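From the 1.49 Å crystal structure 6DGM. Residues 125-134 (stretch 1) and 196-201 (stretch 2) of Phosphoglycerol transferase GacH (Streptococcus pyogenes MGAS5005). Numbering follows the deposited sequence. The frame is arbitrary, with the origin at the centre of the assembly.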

# COMPACT_ATOMS: atom_id res chain seq x y z
N THR A 125 7.30 8.68 -7.80
CA THR A 125 6.91 7.47 -7.09
C THR A 125 8.16 6.75 -6.59
O THR A 125 9.29 7.02 -7.02
CB THR A 125 6.15 6.48 -8.00
OG1 THR A 125 7.04 6.00 -9.01
CG2 THR A 125 4.92 7.12 -8.64
N ILE A 126 7.95 5.80 -5.67
CA ILE A 126 9.06 5.00 -5.15
C ILE A 126 9.80 4.28 -6.26
O ILE A 126 11.00 4.03 -6.15
CB ILE A 126 8.53 4.05 -4.06
CG1 ILE A 126 9.63 3.14 -3.51
CG2 ILE A 126 7.37 3.19 -4.60
CD1 ILE A 126 10.80 3.89 -2.92
N SER A 127 9.12 3.97 -7.37
CA SER A 127 9.73 3.17 -8.42
C SER A 127 10.80 3.92 -9.21
O SER A 127 11.63 3.27 -9.86
CB SER A 127 8.66 2.63 -9.37
OG SER A 127 7.99 3.68 -10.06
N GLU A 128 10.81 5.26 -9.15
CA GLU A 128 11.74 6.01 -9.98
C GLU A 128 13.19 5.81 -9.58
O GLU A 128 14.09 6.12 -10.38
CB GLU A 128 11.41 7.51 -9.98
CG GLU A 128 11.74 8.24 -8.69
CD GLU A 128 11.40 9.73 -8.76
OE1 GLU A 128 11.99 10.45 -9.60
OE2 GLU A 128 10.57 10.18 -7.96
N PHE A 129 13.46 5.33 -8.37
CA PHE A 129 14.83 5.12 -7.93
C PHE A 129 15.43 3.83 -8.46
O PHE A 129 16.63 3.60 -8.27
CB PHE A 129 14.87 5.14 -6.40
CG PHE A 129 14.34 6.43 -5.82
CD1 PHE A 129 15.10 7.58 -5.87
CD2 PHE A 129 13.08 6.48 -5.27
CE1 PHE A 129 14.60 8.77 -5.35
CE2 PHE A 129 12.58 7.65 -4.76
CZ PHE A 129 13.34 8.80 -4.79
N TYR A 130 14.62 3.01 -9.14
CA TYR A 130 15.04 1.75 -9.72
C TYR A 130 15.15 1.91 -11.23
O TYR A 130 14.44 2.72 -11.84
CB TYR A 130 13.99 0.67 -9.37
CG TYR A 130 13.95 0.47 -7.87
CD1 TYR A 130 13.19 1.28 -7.07
CD2 TYR A 130 14.72 -0.52 -7.27
CE1 TYR A 130 13.18 1.14 -5.70
CE2 TYR A 130 14.72 -0.68 -5.89
CZ TYR A 130 13.95 0.15 -5.11
OH TYR A 130 13.94 0.01 -3.73
N GLN A 131 16.06 1.15 -11.83
CA GLN A 131 16.14 1.11 -13.28
C GLN A 131 14.82 0.62 -13.86
O GLN A 131 14.14 -0.22 -13.27
CB GLN A 131 17.26 0.16 -13.70
CG GLN A 131 18.64 0.62 -13.23
CD GLN A 131 19.73 -0.35 -13.56
OE1 GLN A 131 20.01 -0.62 -14.73
NE2 GLN A 131 20.36 -0.90 -12.52
N GLY A 132 14.45 1.17 -15.01
CA GLY A 132 13.23 0.75 -15.67
C GLY A 132 13.16 -0.75 -15.88
O GLY A 132 12.12 -1.38 -15.68
N LYS A 133 14.29 -1.36 -16.30
CA LYS A 133 14.35 -2.80 -16.50
C LYS A 133 14.05 -3.60 -15.23
O LYS A 133 13.76 -4.81 -15.31
CB LYS A 133 15.74 -3.22 -17.04
CG LYS A 133 16.86 -3.15 -16.03
CD LYS A 133 18.17 -3.67 -16.62
CE LYS A 133 19.27 -3.59 -15.60
NZ LYS A 133 20.57 -3.99 -16.20
N ASN A 134 14.12 -2.97 -14.05
CA ASN A 134 13.94 -3.65 -12.78
C ASN A 134 12.65 -3.26 -12.07
O ASN A 134 12.50 -3.50 -10.87
CB ASN A 134 15.15 -3.38 -11.88
CG ASN A 134 16.40 -4.06 -12.37
OD1 ASN A 134 16.34 -5.16 -12.94
ND2 ASN A 134 17.54 -3.42 -12.19
N SER A 196 21.19 -10.12 -8.36
CA SER A 196 22.20 -9.24 -8.94
C SER A 196 21.66 -7.85 -9.25
O SER A 196 22.42 -6.99 -9.72
CB SER A 196 22.73 -9.84 -10.23
OG SER A 196 23.38 -11.07 -9.97
N GLU A 197 20.37 -7.62 -9.01
CA GLU A 197 19.75 -6.34 -9.30
C GLU A 197 18.96 -5.88 -8.08
O GLU A 197 18.54 -6.67 -7.24
CB GLU A 197 18.77 -6.45 -10.47
CG GLU A 197 19.37 -6.96 -11.76
CD GLU A 197 20.28 -5.97 -12.45
OE1 GLU A 197 20.11 -4.74 -12.28
OE2 GLU A 197 21.19 -6.42 -13.18
N SER A 198 18.75 -4.57 -8.01
CA SER A 198 17.77 -3.98 -7.10
C SER A 198 16.48 -3.78 -7.88
O SER A 198 16.45 -3.06 -8.89
CB SER A 198 18.27 -2.65 -6.55
OG SER A 198 19.35 -2.86 -5.66
N GLN A 199 15.40 -4.41 -7.40
CA GLN A 199 14.14 -4.44 -8.12
C GLN A 199 13.02 -3.83 -7.28
O GLN A 199 13.04 -3.87 -6.04
CB GLN A 199 13.76 -5.89 -8.47
CG GLN A 199 14.76 -6.57 -9.38
CD GLN A 199 14.51 -8.07 -9.44
OE1 GLN A 199 14.63 -8.76 -8.43
NE2 GLN A 199 14.12 -8.56 -10.60
N PHE A 200 12.04 -3.27 -7.97
CA PHE A 200 10.81 -2.80 -7.35
C PHE A 200 9.64 -3.55 -7.95
O PHE A 200 9.43 -3.53 -9.17
CB PHE A 200 10.59 -1.29 -7.52
CG PHE A 200 9.28 -0.84 -6.93
CD1 PHE A 200 9.17 -0.68 -5.57
CD2 PHE A 200 8.17 -0.67 -7.73
CE1 PHE A 200 7.97 -0.31 -5.01
CE2 PHE A 200 6.96 -0.31 -7.17
CZ PHE A 200 6.88 -0.13 -5.80
N PHE A 201 8.87 -4.21 -7.09
CA PHE A 201 7.68 -4.95 -7.50
C PHE A 201 6.45 -4.25 -6.95
O PHE A 201 6.40 -3.92 -5.76
CB PHE A 201 7.69 -6.35 -6.89
CG PHE A 201 8.70 -7.30 -7.49
CD1 PHE A 201 10.03 -7.28 -7.10
CD2 PHE A 201 8.30 -8.25 -8.41
CE1 PHE A 201 10.94 -8.17 -7.64
CE2 PHE A 201 9.19 -9.15 -8.94
CZ PHE A 201 10.53 -9.11 -8.55
O HOH W 1 17.40 -0.95 -10.33
O HOH W 2 22.05 -3.42 -13.40
O HOH W 3 14.49 -7.25 -13.23

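Two stretches of one chain, at least 63 residues apart in sequence wherever they touch, bury 474 Å² between them. Stretch 1 turns through two 3-10 segments, 126-129 and 132-133, held by backbone bonds such as N134 N to Q131 O (2.9 Å); stretch 2 runs extended from E197 and enters a strand at F200. The backbones come close at N134 and Q199, whose CA atoms lie 4.7 Å apart.

Backbone bonding is concentrated at this point. F200 N donates to N134 O at 2.9 Å and 163°, a nearly straight hydrogen bond, and the same carbonyl receives a CA-H...O contact from Q199 CA at 3.3 Å.

Polar side chains gather around E197. N134, whose CA-to-CB bond points toward stretch 2, donates from ND2 to E197 OE1 (2.9 Å, 154°), pairing a neutral donor with a carboxylate. K133 reaches the same carboxylate with an extended chain, but its salt bridge is long, K133 NZ to E197 OE2 being 3.9 Å.

Three waters fill the gaps between polar groups. Water 1 accepts from Q131 N and N134 ND2 and donates to S198 O; water 2 accepts from Q131 NE2 and K133 NZ and donates to E197 OE1, so that Q131 and E197 are linked through solvent. Water 3 joins N134 OD1 to Q199 NE2.

Apolar packing centres on F200, which has the largest covered area of any residue here. Its CB sits over one face of the Y130 ring, 3.9 Å from the centroid, a CH-pi contact; the two rings are oblique, with planes at 38°. The F200 ring packs against the first 3-10 segment, with S127 CA over one face and I126 CG2 3.6 Å from F200 CZ. At the edge of the Y130 ring, S198 O lies 3.5 Å from Y130 CD2.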